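Local coordinates for protein amidase, hydantoinase/carbamoylase family (Paraburkholderia phymatum, PDB 6C0D) that probably hydrolyses N-carbamoyl-L-amino acids, as a zinc-binding, homodimeric member of the peptidase M20 family, at residues G56-D60 with A61-A65; G101-G104 with V105-L109. One frame throughout, in Å; residues are numbered along the deposited sequence. Where two conformers were deposited one is given.

Contact 1 of 2, residues G56-D60 with A61-A65; sequences GRMTD and AGLDA. With EDO (1,2-ethanediol), chain L.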
# COMPACT_ATOMS: atom_id res chain seq x y z
N GLY A 56 -14.01 -32.63 -31.63
CA GLY A 56 -14.07 -34.03 -32.01
C GLY A 56 -15.01 -34.84 -31.13
O GLY A 56 -15.75 -35.70 -31.61
N ARG A 57 -14.99 -34.57 -29.82
CA ARG A 57 -15.90 -35.26 -28.90
C ARG A 57 -17.35 -34.90 -29.19
O ARG A 57 -18.24 -35.75 -29.10
CB ARG A 57 -15.57 -34.92 -27.44
CG ARG A 57 -14.23 -35.46 -26.95
CD ARG A 57 -14.19 -37.00 -27.07
NE ARG A 57 -14.84 -37.67 -25.94
CZ ARG A 57 -15.52 -38.81 -26.04
NH1 ARG A 57 -15.68 -39.40 -27.23
NH2 ARG A 57 -16.05 -39.35 -24.96
N MET A 58 -17.61 -33.62 -29.51
CA MET A 58 -18.96 -33.23 -29.91
C MET A 58 -19.38 -33.95 -31.17
O MET A 58 -20.54 -34.38 -31.30
CB MET A 58 -19.02 -31.72 -30.11
CG MET A 58 -18.81 -30.91 -28.83
SD MET A 58 -18.83 -29.14 -29.23
CE MET A 58 -18.69 -28.38 -27.63
N THR A 59 -18.47 -34.06 -32.14
CA THR A 59 -18.78 -34.79 -33.36
C THR A 59 -19.07 -36.25 -33.05
O THR A 59 -20.06 -36.80 -33.55
CB THR A 59 -17.62 -34.66 -34.35
OG1 THR A 59 -17.48 -33.27 -34.70
CG2 THR A 59 -17.90 -35.49 -35.60
N ASP A 60 -18.24 -36.88 -32.21
CA ASP A 60 -18.49 -38.26 -31.79
C ASP A 60 -19.88 -38.41 -31.20
O ASP A 60 -20.52 -39.45 -31.35
CB ASP A 60 -17.46 -38.71 -30.74
CG ASP A 60 -16.04 -38.80 -31.29
OD1 ASP A 60 -15.87 -38.91 -32.51
OD2 ASP A 60 -15.11 -38.76 -30.46
N ALA A 61 -20.34 -37.39 -30.48
CA ALA A 61 -21.66 -37.43 -29.86
C ALA A 61 -22.79 -37.22 -30.86
O ALA A 61 -23.95 -37.30 -30.47
CB ALA A 61 -21.77 -36.37 -28.76
N GLY A 62 -22.48 -36.92 -32.12
CA GLY A 62 -23.49 -36.66 -33.12
C GLY A 62 -23.88 -35.21 -33.32
O GLY A 62 -24.87 -34.95 -34.02
N LEU A 63 -23.16 -34.26 -32.73
CA LEU A 63 -23.45 -32.86 -32.96
C LEU A 63 -22.70 -32.33 -34.18
O LEU A 63 -21.69 -32.88 -34.60
CB LEU A 63 -23.08 -32.03 -31.72
CG LEU A 63 -23.67 -32.54 -30.40
CD1 LEU A 63 -23.05 -31.80 -29.21
CD2 LEU A 63 -25.18 -32.33 -30.41
N ASP A 64 -23.24 -31.25 -34.76
CA ASP A 64 -22.59 -30.50 -35.83
C ASP A 64 -21.66 -29.49 -35.15
O ASP A 64 -22.12 -28.45 -34.67
CB ASP A 64 -23.65 -29.82 -36.69
CG ASP A 64 -23.07 -28.85 -37.70
OD1 ASP A 64 -21.89 -28.98 -38.08
OD2 ASP A 64 -23.82 -27.94 -38.12
N ALA A 65 -20.37 -29.80 -35.10
CA ALA A 65 -19.45 -29.09 -34.22
C ALA A 65 -18.31 -28.43 -34.98
O ALA A 65 -17.78 -29.00 -35.94
CB ALA A 65 -18.86 -30.06 -33.19
C1 EDO L . -19.62 -42.09 -26.26
O1 EDO L . -18.21 -41.80 -26.12
C2 EDO L . -20.27 -41.32 -27.41
O2 EDO L . -19.32 -40.45 -28.05
O HOH W 1 -19.42 -32.27 -36.38
O HOH W 2 -21.92 -35.54 -35.99

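Contact 2 of 2, residues G101-G104 with V105-L109; sequences GALG and VIYGL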
# COMPACT_ATOMS: atom_id res chain seq x y z
N GLY A 101 -15.24 -23.58 -15.35
CA GLY A 101 -15.58 -23.56 -16.76
C GLY A 101 -15.68 -24.94 -17.36
O GLY A 101 -16.72 -25.28 -17.93
N ALA A 102 -14.63 -25.76 -17.22
CA ALA A 102 -14.63 -27.11 -17.78
C ALA A 102 -15.84 -27.91 -17.32
O ALA A 102 -16.43 -28.67 -18.10
CB ALA A 102 -13.34 -27.83 -17.38
N LEU A 103 -16.24 -27.75 -16.06
CA LEU A 103 -17.38 -28.50 -15.55
C LEU A 103 -18.61 -28.36 -16.44
O LEU A 103 -19.22 -29.36 -16.84
CB LEU A 103 -17.72 -28.04 -14.13
CG LEU A 103 -18.78 -28.91 -13.46
CD1 LEU A 103 -18.09 -30.02 -12.65
CD2 LEU A 103 -19.71 -28.08 -12.55
N GLY A 104 -18.99 -27.12 -16.77
CA GLY A 104 -20.24 -26.93 -17.50
C GLY A 104 -20.13 -27.33 -18.96
O GLY A 104 -21.11 -27.78 -19.56
N VAL A 105 -18.94 -27.18 -19.55
CA VAL A 105 -18.73 -27.63 -20.93
C VAL A 105 -18.92 -29.14 -21.02
O VAL A 105 -19.65 -29.64 -21.89
CB VAL A 105 -17.34 -27.22 -21.45
CG1 VAL A 105 -17.12 -27.79 -22.86
CG2 VAL A 105 -17.20 -25.69 -21.46
N ILE A 106 -18.24 -29.89 -20.14
CA ILE A 106 -18.33 -31.35 -20.21
C ILE A 106 -19.68 -31.85 -19.71
O ILE A 106 -20.22 -32.83 -20.25
CB ILE A 106 -17.16 -31.99 -19.45
CG1 ILE A 106 -15.82 -31.52 -20.03
CG2 ILE A 106 -17.27 -33.53 -19.48
CD1 ILE A 106 -15.69 -31.77 -21.54
N TYR A 107 -20.28 -31.20 -18.71
CA TYR A 107 -21.67 -31.51 -18.39
C TYR A 107 -22.55 -31.39 -19.63
O TYR A 107 -23.37 -32.26 -19.90
CB TYR A 107 -22.24 -30.58 -17.31
CG TYR A 107 -21.98 -30.90 -15.85
CD1 TYR A 107 -20.89 -31.67 -15.44
CD2 TYR A 107 -22.82 -30.38 -14.87
CE1 TYR A 107 -20.65 -31.93 -14.08
CE2 TYR A 107 -22.59 -30.62 -13.52
CZ TYR A 107 -21.51 -31.40 -13.13
OH TYR A 107 -21.29 -31.65 -11.79
N GLY A 108 -22.40 -30.29 -20.37
CA GLY A 108 -23.23 -30.12 -21.56
C GLY A 108 -23.06 -31.26 -22.54
O GLY A 108 -24.03 -31.81 -23.05
N LEU A 109 -21.81 -31.67 -22.78
CA LEU A 109 -21.54 -32.79 -23.67
C LEU A 109 -22.20 -34.07 -23.17
O LEU A 109 -22.85 -34.79 -23.93
CB LEU A 109 -20.02 -32.97 -23.81
CG LEU A 109 -19.46 -34.05 -24.73
CD1 LEU A 109 -19.90 -33.78 -26.16
CD2 LEU A 109 -17.92 -34.07 -24.61

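Contact 1 of 2, residues G56-D60 with A61-A65
The guanidinium of Arg57, whose backbone O accepts a hydrogen bond from Ala61 N, meets its polar neighbours at the edge. Asp60 OD2 lies there in the guanidinium plane, and NH1 reaches it through a salt bridge with a weak hydrogen bond (Arg57 NH1 to Asp60 OD2, 3.3 Å). Bends at chi2 (-60°) and chi3 (-82°) carry the guanidinium toward the C-terminal end of the helix, where this carboxylate sits. A 1,2-ethanediol, probably from the crystallisation liquor, adds a weak bond to Arg57 NH2; Arg57 NE is taken by a salt bridge to Asp24.

The helix ends in a Schellman motif, as two bonds into its last turn establish: Leu63 N to Met58 O (3.0 Å) and Gly62 N to Thr59 O (2.8 Å). In the second, the donor stands well above the carbonyl plane. Gly62 has positive phi (94°), which reverses the chain. The apolar contact expected of the motif bridges the turn, Met58 CB to Leu63 CD1 at 4.1 Å, and Ala65 CB closes on Met58 CB at 3.5 Å. One water joins Thr59 OG1, Leu63 O and Ala65 N; Thr59 OG1 also bonds to Ala55 O.

Met58 and Leu63 pack on Val128 of strand 125-130, and Ala61 on Arg113 of helix 102-117. Asp64, by backbone bonds to Arg76, pairs strand 64-67 with the antiparallel strand 73-76.

Contact 2 of 2, residues G101-G104 with V105-L109
Leu103 and Tyr107 meet one turn apart at the start of helix 102-117, the helix of a beta-alpha-beta unit with strands 83-88 and 125-130 in this M20-family fold. Gly101 is its N-cap. That residue follows Asp100, which binds the zinc ion together with His89 and His196, so the helix starts right beside the metal site.

Backbone bonds join each residue to the one four places on. The first, Val105 N to Gly101 O, is weak at 3.3 Å. Ile106 N to Ala102 O is 3.0 Å and nearly straight, with an N-H...O angle of 175°. Tyr107 N to Leu103 O follows at 2.8 Å, then Gly108 N to Gly104 O at 2.9 Å, whose donor sits above the carbonyl plane. Among side chains, Tyr107 OH has a weak hydrogen bond to Ile402 O.

Van der Waals contacts flank these bonds: Val105 CG2 lies 3.6 Å from Gly101 O, and Ile106 CG1 rests against Ala102 O. Beyond the two segments, Val105 touches Leu54 of helix 45-60, while Leu103 and Tyr107 both touch Val383 of strand 378-384.

The aromatic contact is a CH-pi interaction. The Leu103 side chain, its CG turned opposite the backbone N (chi1 -172°), places the branch point over one face of the Tyr107 ring, 22° off the normal. Its CG is 3.9 Å from the ring centroid, displaced toward the rim, and its CD1 approaches Tyr107 CE1 to 3.5 Å.

Following the chain from the N terminus, past helix 18-30 and the short strands 33-34 and 37-38, contact 1 closes the tight turn at the end of helix 45-60, handing the chain to strand 64-67. Strands 73-76 and 83-88 follow before contact 2 opens helix 102-117. The two are therefore in series, neither enclosing nor crossing the other, and each is a local contact within one continuous run of residues. Their centres lie 14 Å apart, yet they touch through Leu109: its CD2 is 3.8 Å from Arg57 CB, and its CD1 is 3.9 Å from Met58 CA. This packing sets the C-terminal end of helix 45-60 against helix 102-117, whose first turn adjoins the zinc site.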